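Local coordinates for protein endoglucanase EG-II (Hypocrea jecorina, PDB 3QR3) that hydrolyses internal beta-1,4-glucosidic bonds of cellulose, using a TIM-barrel catalytic domain of glycoside hydrolase family 5, at residues D185-G190 with I215-K220; K27-L32 with N40-I45; G92-G97 with A137-V142; I115-P120 with I155-A160. One frame throughout, in Å; residues are numbered along the deposited sequence.

Interaction 1: residues D185-G190 with I215-K220; sequences DWQSAG and IFDVHK. With SO4 (sulfate ion), chain C; SO4 (sulfate ion), chain D.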
loop_
_atom_site.group_PDB
_atom_site.type_symbol
_atom_site.label_atom_id
_atom_site.label_comp_id
_atom_site.label_asym_id
_atom_site.label_seq_id
_atom_site.Cartn_x
_atom_site.Cartn_y
_atom_site.Cartn_z
ATOM N N ASP A 185 8.916 -12.439 -0.629
ATOM C CA ASP A 185 7.728 -13.279 -0.768
ATOM C C ASP A 185 6.441 -12.468 -0.943
ATOM O O ASP A 185 5.431 -12.745 -0.304
ATOM C CB ASP A 185 7.596 -14.223 0.427
ATOM C CG ASP A 185 8.526 -15.422 0.327
ATOM O OD1 ASP A 185 8.284 -16.301 -0.531
ATOM O OD2 ASP A 185 9.494 -15.486 1.111
ATOM N N TRP A 186 6.489 -11.473 -1.820
ATOM C CA TRP A 186 5.328 -10.652 -2.128
ATOM C C TRP A 186 4.791 -9.987 -0.860
ATOM O O TRP A 186 3.585 -9.782 -0.715
ATOM C CB TRP A 186 4.242 -11.500 -2.790
ATOM C CG TRP A 186 4.747 -12.375 -3.890
ATOM C CD1 TRP A 186 5.279 -13.630 -3.765
ATOM C CD2 TRP A 186 4.742 -12.082 -5.298
ATOM N NE1 TRP A 186 5.617 -14.126 -5.006
ATOM C CE2 TRP A 186 5.299 -13.198 -5.962
ATOM C CE3 TRP A 186 4.320 -10.986 -6.060
ATOM C CZ2 TRP A 186 5.451 -13.246 -7.351
ATOM C CZ3 TRP A 186 4.479 -11.033 -7.443
ATOM C CH2 TRP A 186 5.030 -12.158 -8.072
ATOM N N GLN A 187 5.693 -9.655 0.057
ATOM C CA GLN A 187 5.299 -9.033 1.321
ATOM C C GLN A 187 4.395 -9.895 2.201
ATOM O O GLN A 187 3.774 -9.387 3.131
ATOM C CB GLN A 187 4.599 -7.704 1.059
ATOM C CG GLN A 187 5.543 -6.564 0.713
ATOM C CD GLN A 187 4.801 -5.248 0.595
ATOM O OE1 GLN A 187 4.405 -4.850 -0.496
ATOM N NE2 GLN A 187 4.568 -4.587 1.727
ATOM N N SER A 188 4.320 -11.189 1.935
ATOM C CA SER A 188 3.419 -12.033 2.719
ATOM C C SER A 188 3.690 -11.990 4.217
ATOM O O SER A 188 4.821 -12.197 4.675
ATOM C CB SER A 188 3.447 -13.483 2.245
ATOM O OG SER A 188 2.673 -14.273 3.135
ATOM N N ALA A 189 2.637 -11.718 4.980
ATOM C CA ALA A 189 2.723 -11.714 6.430
ATOM C C ALA A 189 3.106 -13.102 6.943
ATOM O O ALA A 189 3.716 -13.235 7.998
ATOM C CB ALA A 189 1.379 -11.249 7.044
ATOM N N GLY A 190 2.732 -14.135 6.197
ATOM C CA GLY A 190 3.031 -15.504 6.598
ATOM C C GLY A 190 4.503 -15.880 6.503
ATOM O O GLY A 190 4.987 -16.719 7.264
ATOM N N ILE A 215 7.830 1.365 9.789
ATOM C CA ILE A 215 6.791 0.391 10.061
ATOM C C ILE A 215 6.910 -0.768 9.096
ATOM O O ILE A 215 7.059 -0.555 7.897
ATOM C CB ILE A 215 5.402 1.049 9.898
ATOM C CG1 ILE A 215 5.337 2.361 10.702
ATOM C CG2 ILE A 215 4.279 0.067 10.273
ATOM C CD1 ILE A 215 5.555 2.174 12.220
ATOM N N PHE A 216 6.853 -1.995 9.607
ATOM C CA PHE A 216 6.908 -3.147 8.717
ATOM C C PHE A 216 5.621 -3.224 7.896
ATOM O O PHE A 216 4.530 -3.087 8.427
ATOM C CB PHE A 216 7.162 -4.439 9.495
ATOM C CG PHE A 216 8.507 -4.464 10.205
ATOM C CD1 PHE A 216 9.695 -4.395 9.481
ATOM C CD2 PHE A 216 8.574 -4.559 11.582
ATOM C CE1 PHE A 216 10.934 -4.420 10.128
ATOM C CE2 PHE A 216 9.801 -4.587 12.239
ATOM C CZ PHE A 216 10.988 -4.519 11.509
ATOM N N ASP A 217 5.761 -3.433 6.594
ATOM C CA ASP A 217 4.613 -3.382 5.676
ATOM C C ASP A 217 4.356 -4.793 5.153
ATOM O O ASP A 217 5.176 -5.327 4.413
ATOM C CB ASP A 217 4.976 -2.447 4.509
ATOM C CG ASP A 217 3.791 -2.065 3.648
ATOM O OD1 ASP A 217 2.877 -2.902 3.484
ATOM O OD2 ASP A 217 3.790 -0.926 3.113
ATOM N N VAL A 218 3.238 -5.406 5.538
ATOM C CA VAL A 218 2.919 -6.749 5.042
ATOM C C VAL A 218 1.613 -6.800 4.256
ATOM O O VAL A 218 0.782 -5.905 4.374
ATOM C CB VAL A 218 2.857 -7.793 6.176
ATOM C CG1 VAL A 218 4.247 -8.000 6.798
ATOM C CG2 VAL A 218 1.840 -7.387 7.226
ATOM N N HIS A 219 1.465 -7.857 3.452
ATOM C CA HIS A 219 0.260 -8.157 2.698
ATOM C C HIS A 219 -0.217 -9.552 3.081
ATOM O O HIS A 219 0.586 -10.403 3.447
ATOM C CB HIS A 219 0.569 -8.164 1.198
ATOM C CG HIS A 219 0.829 -6.808 0.627
ATOM N ND1 HIS A 219 0.851 -6.568 -0.732
ATOM C CD2 HIS A 219 1.049 -5.613 1.224
ATOM C CE1 HIS A 219 1.089 -5.288 -0.945
ATOM N NE2 HIS A 219 1.210 -4.684 0.225
ATOM N N LYS A 220 -1.515 -9.806 2.973
ATOM C CA LYS A 220 -2.007 -11.167 3.162
ATOM C C LYS A 220 -3.400 -11.316 2.586
ATOM O O LYS A 220 -4.296 -10.526 2.894
ATOM C CB LYS A 220 -2.015 -11.559 4.647
ATOM C CG LYS A 220 -2.015 -13.073 4.888
ATOM C CD LYS A 220 -0.770 -13.743 4.283
ATOM C CE LYS A 220 -0.787 -15.256 4.476
ATOM N NZ LYS A 220 -1.924 -15.927 3.754
HETATM S S SO4 C . 2.708 -17.792 3.393
HETATM O O1 SO4 C . 3.252 -16.571 2.824
HETATM O O2 SO4 C . 3.762 -18.533 4.086
HETATM O O3 SO4 C . 1.657 -17.448 4.351
HETATM O O4 SO4 C . 2.154 -18.602 2.314
HETATM S S SO4 D . 6.139 -17.638 -5.645
HETATM O O1 SO4 D . 6.520 -16.659 -6.659
HETATM O O2 SO4 D . 6.853 -18.889 -5.886
HETATM O O3 SO4 D . 6.501 -17.131 -4.327
HETATM O O4 SO4 D . 4.702 -17.878 -5.705
HETATM O O HOH W 1 3.684 -2.281 0.067
#
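Gln187 NE2 is gripped by two oxygens of one residue. A nearly straight bond (164°) reaches Asp217 O at 2.9 Å, in the plane of the amide but from above the carbonyl plane, and a weak, bent one goes to Asp217 OD1. At the other end of the amide, Gln187 OE1 accepts from Glu149 N, so the rotation of the group is fixed. The chain, extended beyond CG, lies obliquely across one face of His219: Gln187 CB makes a CH-pi contact with the imidazole, 4.2 Å from its centroid, and OE1 sits 3.2 Å above the same face, toward the rim. His219 turns its own ND1 to Glu149 OE2.

Strand 214-219 is one of the eight parallel strands of the TIM barrel. Glu149 belongs to the Asn-Glu-Pro sequence where family 5 enzymes carry their acid/base, so this layer is probably second shell to the active site. Backbones meet in a single bridge, with His219 N bonded to Gln187 O at 2.8 Å and Ala189 N to His219 O at 2.9 Å. Ser188 OG accepts from Gly190 N in an ST turn and makes a very short 2.4 Å bond to O1 of a sulfate, probably from the crystallisation liquor.

Interaction 2: residues K27-L32 with N40-I45; sequences KVYPPL and NYPDGI. With SO4 (sulfate ion), chain H.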
loop_
_atom_site.group_PDB
_atom_site.type_symbol
_atom_site.label_atom_id
_atom_site.label_comp_id
_atom_site.label_asym_id
_atom_site.label_seq_id
_atom_site.Cartn_x
_atom_site.Cartn_y
_atom_site.Cartn_z
ATOM N N LYS A 27 -1.177 2.511 -20.366
ATOM C CA LYS A 27 -2.322 1.754 -19.859
ATOM C C LYS A 27 -2.832 2.172 -18.476
ATOM O O LYS A 27 -3.719 1.509 -17.921
ATOM C CB LYS A 27 -2.030 0.252 -19.883
ATOM C CG LYS A 27 -1.436 -0.213 -21.203
ATOM C CD LYS A 27 -2.085 -1.480 -21.727
ATOM C CE LYS A 27 -1.737 -1.689 -23.196
ATOM N NZ LYS A 27 -2.689 -2.618 -23.877
ATOM N N VAL A 28 -2.305 3.255 -17.909
ATOM C CA VAL A 28 -2.841 3.714 -16.616
ATOM C C VAL A 28 -4.306 4.114 -16.787
ATOM O O VAL A 28 -4.712 4.539 -17.863
ATOM C CB VAL A 28 -2.052 4.901 -16.023
ATOM C CG1 VAL A 28 -0.609 4.487 -15.716
ATOM C CG2 VAL A 28 -2.100 6.098 -16.975
ATOM N N TYR A 29 -5.098 3.953 -15.734
ATOM C CA TYR A 29 -6.501 4.370 -15.754
ATOM C C TYR A 29 -6.756 4.997 -14.388
ATOM O O TYR A 29 -7.388 4.389 -13.525
ATOM C CB TYR A 29 -7.427 3.169 -16.008
ATOM C CG TYR A 29 -8.901 3.516 -16.260
ATOM C CD1 TYR A 29 -9.256 4.607 -17.044
ATOM C CD2 TYR A 29 -9.923 2.725 -15.749
ATOM C CE1 TYR A 29 -10.592 4.922 -17.286
ATOM C CE2 TYR A 29 -11.265 3.029 -15.987
ATOM C CZ TYR A 29 -11.590 4.133 -16.752
ATOM O OH TYR A 29 -12.914 4.438 -17.012
ATOM N N PRO A 30 -6.225 6.212 -14.178
ATOM C CA PRO A 30 -6.213 6.810 -12.838
ATOM C C PRO A 30 -7.614 7.132 -12.340
ATOM O O PRO A 30 -8.478 7.511 -13.137
ATOM C CB PRO A 30 -5.383 8.088 -13.029
ATOM C CG PRO A 30 -4.561 7.830 -14.305
ATOM C CD PRO A 30 -5.522 7.051 -15.164
ATOM N N PRO A 31 -7.847 6.959 -11.027
ATOM C CA PRO A 31 -9.142 7.247 -10.400
ATOM C C PRO A 31 -9.310 8.739 -10.075
ATOM O O PRO A 31 -9.609 9.102 -8.938
ATOM C CB PRO A 31 -9.087 6.422 -9.102
ATOM C CG PRO A 31 -7.624 6.373 -8.751
ATOM C CD PRO A 31 -6.846 6.472 -10.056
ATOM N N LEU A 32 -9.090 9.585 -11.074
ATOM C CA LEU A 32 -9.401 11.006 -10.980
ATOM C C LEU A 32 -10.464 11.289 -12.034
ATOM O O LEU A 32 -10.222 11.099 -13.236
ATOM C CB LEU A 32 -8.171 11.862 -11.257
ATOM C CG LEU A 32 -7.122 11.916 -10.158
ATOM C CD1 LEU A 32 -5.857 12.578 -10.673
ATOM C CD2 LEU A 32 -7.670 12.660 -8.933
ATOM N N ASN A 40 -15.205 11.512 -16.914
ATOM C CA ASN A 40 -15.834 10.240 -16.582
ATOM C C ASN A 40 -14.835 9.117 -16.337
ATOM O O ASN A 40 -15.151 7.941 -16.527
ATOM C CB ASN A 40 -16.889 9.838 -17.621
ATOM C CG ASN A 40 -16.320 9.751 -19.015
ATOM O OD1 ASN A 40 -15.120 9.519 -19.191
ATOM N ND2 ASN A 40 -17.177 9.937 -20.023
ATOM N N TYR A 41 -13.626 9.475 -15.912
ATOM C CA TYR A 41 -12.742 8.477 -15.326
ATOM C C TYR A 41 -13.302 8.156 -13.936
ATOM O O TYR A 41 -14.152 8.887 -13.429
ATOM C CB TYR A 41 -11.288 8.977 -15.259
ATOM C CG TYR A 41 -10.461 8.701 -16.511
ATOM C CD1 TYR A 41 -10.980 8.921 -17.787
ATOM C CD2 TYR A 41 -9.159 8.230 -16.412
ATOM C CE1 TYR A 41 -10.215 8.671 -18.930
ATOM C CE2 TYR A 41 -8.386 7.980 -17.546
ATOM C CZ TYR A 41 -8.924 8.202 -18.801
ATOM O OH TYR A 41 -8.157 7.956 -19.918
ATOM N N PRO A 42 -12.845 7.055 -13.318
ATOM C CA PRO A 42 -13.362 6.681 -11.994
ATOM C C PRO A 42 -13.132 7.789 -10.963
ATOM O O PRO A 42 -12.116 8.486 -11.028
ATOM C CB PRO A 42 -12.557 5.425 -11.656
ATOM C CG PRO A 42 -12.256 4.837 -13.013
ATOM C CD PRO A 42 -11.927 6.035 -13.849
ATOM N N ASP A 43 -14.082 7.944 -10.041
ATOM C CA ASP A 43 -14.104 9.072 -9.120
ATOM C C ASP A 43 -13.465 8.699 -7.779
ATOM O O ASP A 43 -14.148 8.536 -6.770
ATOM C CB ASP A 43 -15.548 9.546 -8.920
ATOM C CG ASP A 43 -15.644 10.826 -8.107
ATOM O OD1 ASP A 43 -14.602 11.421 -7.795
ATOM O OD2 ASP A 43 -16.773 11.242 -7.776
ATOM N N GLY A 44 -12.147 8.560 -7.781
ATOM C CA GLY A 44 -11.423 8.143 -6.590
ATOM C C GLY A 44 -11.587 9.090 -5.419
ATOM O O GLY A 44 -11.670 8.668 -4.270
ATOM N N ILE A 45 -11.633 10.382 -5.703
ATOM C CA ILE A 45 -11.730 11.368 -4.644
ATOM C C ILE A 45 -13.114 11.338 -4.013
ATOM O O ILE A 45 -13.245 11.416 -2.798
ATOM C CB ILE A 45 -11.384 12.773 -5.147
ATOM C CG1 ILE A 45 -9.907 12.809 -5.560
ATOM C CG2 ILE A 45 -11.673 13.797 -4.064
ATOM C CD1 ILE A 45 -9.376 14.182 -5.896
HETATM S S SO4 H . -20.286 11.695 -21.096
HETATM O O1 SO4 H . -19.380 11.632 -22.244
HETATM O O2 SO4 H . -20.665 13.082 -20.852
HETATM O O3 SO4 H . -21.476 10.890 -21.366
HETATM O O4 SO4 H . -19.639 11.179 -19.894
HETATM O O HOH W 2 -5.344 7.278 -19.437
HETATM O O HOH W 3 -13.527 6.421 -18.845
#
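Tyr29 and Tyr41 meet edge-to-face: the CD1-CE1 edge of Tyr29 is directed at the face of Tyr41, with planes at 57° and centroids 4.8 Å apart. Tyr29 CE1 stands over the middle of the Tyr41 ring, while Tyr29 CD1 comes within 3.5 Å of Tyr41 CE2. One face of Tyr29 carries the Pro42 ring, whose CD makes a CH-pi contact 3.9 Å from the centroid, displaced toward the rim. The phenol is brought there by an anti first torsion, CG opposite the backbone N (chi1 -171°). At the edge of Tyr41, in its plane, lies Pro30 O.

A second cluster follows, where Leu32 CD2 touches Ile45 CD1 at 3.8 Å. Between the two clusters the backbones close up, Gly44 N donating to Pro31 O at 2.8 Å from above the carbonyl plane; a side chain on Gly44 would run into that same oxygen. Residues 27-32 lie within the long loop that leads from the first barrel strand, 5-11, to helix 44-55, and residues 40-45 close it and start the helix; Asp43 is the N-cap, its OD1 bound to Gly46 N.

Farther out, Pro31 is the centre of an inverse gamma turn that sets the direction of its carbonyl. Its ring and Leu32 rest on Leu89 of helix 80-95, and Tyr29 O is held by Ser297 OG. Two waters tie the phenol ends down: one links Tyr41 OH to Val28 O, and the other lies 2.8 Å from Tyr29 OH and donates to Asn40 O.

Interaction 3: residues G92-G97 with A137-V142; sequences GCLSLG and ASQSRV. With SO4 (sulfate ion), chain E.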
loop_
_atom_site.group_PDB
_atom_site.type_symbol
_atom_site.label_atom_id
_atom_site.label_comp_id
_atom_site.label_asym_id
_atom_site.label_seq_id
_atom_site.Cartn_x
_atom_site.Cartn_y
_atom_site.Cartn_z
ATOM N N GLY A 92 -6.268 15.058 -2.446
ATOM C CA GLY A 92 -7.659 14.741 -2.189
ATOM C C GLY A 92 -7.768 13.868 -0.956
ATOM O O GLY A 92 -8.659 14.029 -0.118
ATOM N N CYS A 93 -6.836 12.934 -0.850
ATOM C CA CYS A 93 -6.767 12.039 0.294
ATOM C C CYS A 93 -6.415 12.827 1.563
ATOM O O CYS A 93 -7.066 12.693 2.599
ATOM C CB CYS A 93 -5.716 10.959 0.015
ATOM S SG CYS A 93 -5.281 9.955 1.420
ATOM N N LEU A 94 -5.397 13.674 1.466
ATOM C CA LEU A 94 -4.936 14.448 2.625
ATOM C C LEU A 94 -5.976 15.474 3.094
ATOM O O LEU A 94 -6.064 15.774 4.277
ATOM C CB LEU A 94 -3.617 15.157 2.306
ATOM C CG LEU A 94 -2.370 14.307 2.055
ATOM C CD1 LEU A 94 -1.263 15.195 1.553
ATOM C CD2 LEU A 94 -1.930 13.559 3.322
ATOM N N SER A 95 -6.754 16.002 2.157
ATOM C CA SER A 95 -7.765 17.016 2.460
ATOM C C SER A 95 -8.877 16.481 3.339
ATOM O O SER A 95 -9.593 17.245 3.988
ATOM C CB SER A 95 -8.364 17.575 1.167
ATOM O OG SER A 95 -7.416 18.382 0.480
ATOM N N LEU A 96 -9.021 15.163 3.348
ATOM C CA LEU A 96 -10.035 14.494 4.148
ATOM C C LEU A 96 -9.526 14.180 5.554
ATOM O O LEU A 96 -10.215 13.528 6.333
ATOM C CB LEU A 96 -10.458 13.202 3.446
ATOM C CG LEU A 96 -11.220 13.428 2.141
ATOM C CD1 LEU A 96 -11.216 12.168 1.294
ATOM C CD2 LEU A 96 -12.642 13.882 2.444
ATOM N N GLY A 97 -8.314 14.637 5.867
ATOM C CA GLY A 97 -7.699 14.362 7.157
ATOM C C GLY A 97 -7.087 12.968 7.261
ATOM O O GLY A 97 -6.561 12.587 8.304
ATOM N N ALA A 137 7.824 16.686 2.017
ATOM C CA ALA A 137 8.496 16.850 3.308
ATOM C C ALA A 137 7.634 17.542 4.365
ATOM O O ALA A 137 7.672 17.170 5.534
ATOM C CB ALA A 137 9.827 17.586 3.132
ATOM N N SER A 138 6.859 18.542 3.956
ATOM C CA SER A 138 6.099 19.348 4.910
ATOM C C SER A 138 4.734 18.752 5.243
ATOM O O SER A 138 4.012 19.300 6.067
ATOM C CB SER A 138 5.907 20.770 4.383
ATOM O OG SER A 138 5.046 20.773 3.252
ATOM N N GLN A 139 4.381 17.634 4.612
ATOM C CA GLN A 139 3.069 17.014 4.845
ATOM C C GLN A 139 3.196 15.712 5.633
ATOM O O GLN A 139 3.502 14.661 5.070
ATOM C CB GLN A 139 2.341 16.808 3.520
ATOM C CG GLN A 139 2.157 18.112 2.761
ATOM C CD GLN A 139 1.268 17.976 1.542
ATOM O OE1 GLN A 139 1.643 17.351 0.546
ATOM N NE2 GLN A 139 0.092 18.583 1.600
ATOM N N SER A 140 2.969 15.792 6.943
ATOM C CA SER A 140 3.272 14.679 7.837
ATOM C C SER A 140 2.337 13.474 7.683
ATOM O O SER A 140 2.598 12.410 8.248
ATOM C CB SER A 140 3.271 15.155 9.296
ATOM O OG SER A 140 1.947 15.439 9.720
ATOM N N ARG A 141 1.255 13.623 6.929
ATOM C CA ARG A 141 0.311 12.510 6.787
ATOM C C ARG A 141 0.515 11.725 5.489
ATOM O O ARG A 141 -0.249 10.809 5.171
ATOM C CB ARG A 141 -1.141 12.986 6.938
ATOM C CG ARG A 141 -1.547 13.250 8.390
ATOM C CD ARG A 141 -2.987 13.749 8.517
ATOM N NE ARG A 141 -3.132 15.139 8.090
ATOM C CZ ARG A 141 -3.799 15.529 7.007
ATOM N NH1 ARG A 141 -4.393 14.633 6.227
ATOM N NH2 ARG A 141 -3.876 16.823 6.710
ATOM N N VAL A 142 1.550 12.090 4.741
ATOM C CA VAL A 142 1.978 11.273 3.616
ATOM C C VAL A 142 2.829 10.131 4.178
ATOM O O VAL A 142 3.718 10.343 4.998
ATOM C CB VAL A 142 2.767 12.098 2.583
ATOM C CG1 VAL A 142 3.438 11.192 1.553
ATOM C CG2 VAL A 142 1.848 13.099 1.900
HETATM S S SO4 E . -1.248 18.215 9.166
HETATM O O1 SO4 E . -2.644 18.511 8.821
HETATM O O2 SO4 E . -0.346 18.813 8.186
HETATM O O3 SO4 E . -0.934 18.762 10.475
HETATM O O4 SO4 E . -1.053 16.773 9.158
#
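Leu94 makes the close-packed half of this contact. Its CD1 lies 3.8 Å from Val142 CG2 and 3.6 Å from Gln139 NE2, against an amide whose OE1 is bonded to Gln91 NE2. Leu94 CD2 slides along the root of Arg141, 3.7 Å from its CB. The looser, polar half is the guanidinium, which a bend at chi3 (-74°) carries back to the end of helix 80-95. There Arg141 NH1 donates to Leu94 O at 2.8 Å, on a lone pair in the carbonyl plane and nearly straight (163°). The same oxygen takes Gly97 N in the Schellman motif that ends the helix, where Gly97 has positive phi, and NH1 also reaches Ala98 O. On the outer side, a sulfate probably taken up from the crystallisation liquor binds Arg141 NE through O4 at 2.9 Å and Arg141 NH2 through O1 at 3.0 Å.

The turn from Gln139 to Val142 leads into barrel strand 142-145, so the arginine joins its approach to the helix end. An alanine here would remove the guanidinium and would probably leave the helix terminus less firmly tied to this turn. A cation beside the carbonyl end of a helix is likely to be electrostatically favourable, and its bound sulfate suggests a site able to attract anions.

Interaction 4: residues I115-P120 with I155-A160; sequences IGQGGP and INTWAA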
loop_
_atom_site.group_PDB
_atom_site.type_symbol
_atom_site.label_atom_id
_atom_site.label_comp_id
_atom_site.label_asym_id
_atom_site.label_seq_id
_atom_site.Cartn_x
_atom_site.Cartn_y
_atom_site.Cartn_z
ATOM N N ILE A 115 15.975 -4.028 -8.687
ATOM C CA ILE A 115 16.677 -2.883 -8.130
ATOM C C ILE A 115 17.883 -3.350 -7.308
ATOM O O ILE A 115 17.739 -4.126 -6.365
ATOM C CB ILE A 115 15.753 -2.045 -7.226
ATOM C CG1 ILE A 115 14.572 -1.481 -8.026
ATOM C CG2 ILE A 115 16.516 -0.916 -6.577
ATOM C CD1 ILE A 115 13.426 -0.991 -7.103
ATOM N N GLY A 116 19.066 -2.887 -7.692
ATOM C CA GLY A 116 20.287 -3.182 -6.967
ATOM C C GLY A 116 20.810 -4.590 -7.178
ATOM O O GLY A 116 21.796 -4.983 -6.566
ATOM N N GLN A 117 20.147 -5.353 -8.037
ATOM C CA GLN A 117 20.521 -6.745 -8.264
ATOM C C GLN A 117 20.448 -7.104 -9.754
ATOM O O GLN A 117 19.920 -8.154 -10.133
ATOM C CB GLN A 117 19.637 -7.674 -7.413
ATOM C CG GLN A 117 19.682 -7.313 -5.918
ATOM C CD GLN A 117 18.712 -8.114 -5.049
ATOM O OE1 GLN A 117 18.372 -9.260 -5.346
ATOM N NE2 GLN A 117 18.273 -7.503 -3.957
ATOM N N GLY A 118 20.997 -6.226 -10.589
ATOM C CA GLY A 118 20.994 -6.448 -12.026
ATOM C C GLY A 118 20.156 -5.433 -12.788
ATOM O O GLY A 118 20.442 -5.137 -13.940
ATOM N N GLY A 119 19.118 -4.905 -12.141
ATOM C CA GLY A 119 18.278 -3.874 -12.735
ATOM C C GLY A 119 18.817 -2.501 -12.370
ATOM O O GLY A 119 20.027 -2.313 -12.315
ATOM N N PRO A 120 17.925 -1.533 -12.113
ATOM C CA PRO A 120 18.354 -0.188 -11.704
ATOM C C PRO A 120 19.331 -0.237 -10.526
ATOM O O PRO A 120 19.293 -1.180 -9.751
ATOM C CB PRO A 120 17.047 0.472 -11.264
ATOM C CG PRO A 120 15.991 -0.243 -12.043
ATOM C CD PRO A 120 16.459 -1.659 -12.164
ATOM N N ILE A 155 17.375 -10.922 -0.071
ATOM C CA ILE A 155 16.842 -10.099 1.000
ATOM C C ILE A 155 17.905 -9.234 1.677
ATOM O O ILE A 155 17.592 -8.156 2.188
ATOM C CB ILE A 155 16.090 -10.941 2.069
ATOM C CG1 ILE A 155 15.286 -10.021 2.992
ATOM C CG2 ILE A 155 17.060 -11.791 2.870
ATOM C CD1 ILE A 155 14.273 -9.162 2.274
ATOM N N ASN A 156 19.153 -9.697 1.690
ATOM C CA ASN A 156 20.218 -8.932 2.329
ATOM C C ASN A 156 20.501 -7.679 1.519
ATOM O O ASN A 156 20.575 -6.575 2.052
ATOM C CB ASN A 156 21.500 -9.767 2.466
ATOM C CG ASN A 156 21.286 -11.037 3.261
ATOM O OD1 ASN A 156 21.077 -10.994 4.473
ATOM N ND2 ASN A 156 21.336 -12.177 2.583
ATOM N N THR A 157 20.650 -7.861 0.216
ATOM C CA THR A 157 20.867 -6.728 -0.668
ATOM C C THR A 157 19.659 -5.790 -0.674
ATOM O O THR A 157 19.816 -4.570 -0.617
ATOM C CB THR A 157 21.196 -7.208 -2.085
ATOM O OG1 THR A 157 22.247 -8.175 -2.001
ATOM C CG2 THR A 157 21.637 -6.047 -2.964
ATOM N N TRP A 158 18.454 -6.359 -0.719
ATOM C CA TRP A 158 17.230 -5.540 -0.656
ATOM C C TRP A 158 17.158 -4.657 0.605
ATOM O O TRP A 158 16.835 -3.469 0.519
ATOM C CB TRP A 158 15.968 -6.408 -0.796
ATOM C CG TRP A 158 14.677 -5.620 -0.712
ATOM C CD1 TRP A 158 13.692 -5.752 0.226
ATOM C CD2 TRP A 158 14.245 -4.576 -1.597
ATOM N NE1 TRP A 158 12.674 -4.863 -0.027
ATOM C CE2 TRP A 158 12.990 -4.128 -1.135
ATOM C CE3 TRP A 158 14.795 -3.982 -2.735
ATOM C CZ2 TRP A 158 12.285 -3.110 -1.765
ATOM C CZ3 TRP A 158 14.090 -2.969 -3.360
ATOM C CH2 TRP A 158 12.848 -2.547 -2.873
ATOM N N ALA A 159 17.460 -5.225 1.773
ATOM C CA ALA A 159 17.457 -4.444 3.015
ATOM C C ALA A 159 18.409 -3.246 2.963
ATOM O O ALA A 159 18.103 -2.181 3.497
ATOM C CB ALA A 159 17.804 -5.335 4.219
ATOM N N ALA A 160 19.572 -3.431 2.340
ATOM C CA ALA A 160 20.515 -2.336 2.133
ATOM C C ALA A 160 19.893 -1.255 1.253
ATOM O O ALA A 160 19.991 -0.062 1.552
ATOM C CB ALA A 160 21.813 -2.857 1.502
#
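The Trp158 indole meets residues 115-120 at its edge, near the ring plane, where Ile115 CD1 lies 4.3 Å from Trp158 CZ3; neither ring face is used in this contact. Its first torsion sets CG anti to the backbone N (chi1 179°), and its NE1 is held by Pro182 O. Phe125 of helix 122-136 touches both Ile115 and Trp158, and so does Met147.

The second flat group, the Gln117 amide, comes tip to tip with Thr157. Its NE2 is 3.5 Å from Thr157 CB, and Gln117 CG is 3.8 Å from Thr157 CG2. Although Gln117 NE2 is 3.4 Å from Trp158 N, both are donors and no bond forms. Gln117 OE1 makes a polar link, accepting from Asn154 N just before helix 155-171; Asn154 OD1 in turn accepts from Thr157 N. A valine in place of Gln117 would remove the amide and would probably loosen the hold of this loop on the start of the helix.

Gly116, with positive phi, lets the loop turn back, its N bonded to Pro120 O at 2.7 Å. The arrangement joins a loop following the third strand of the TIM barrel, 99-104, to the first turn of the helix following the fourth, 142-145: neighbouring beta-alpha units meeting outside the barrel wall.

How the interactions relate
All four contacts belong to one TIM barrel. Along the chain, interaction 2 closes before the others open, interactions 3 and 4 alternate their segments, and interaction 1 comes last. Interactions 2 and 3 touch, Ile45 CD1 of helix 44-55 meeting Gly92 CA of helix 80-95 at 4.1 Å. Interaction 1 is on the opposite side of the chain's centre from both, its centre about 27 Å from that of interaction 2. Interactions 1 and 4 have centres about 18 Å apart and are linked through Pro182, touched by Gln187 and bonded to Trp158. Interaction 1, on strand 214-219 and next to Glu149, is the most central, its centre about 10 Å from that of the chain, while the others tie loops and helix ends farther out, interaction 3 at the start of strand 142-145.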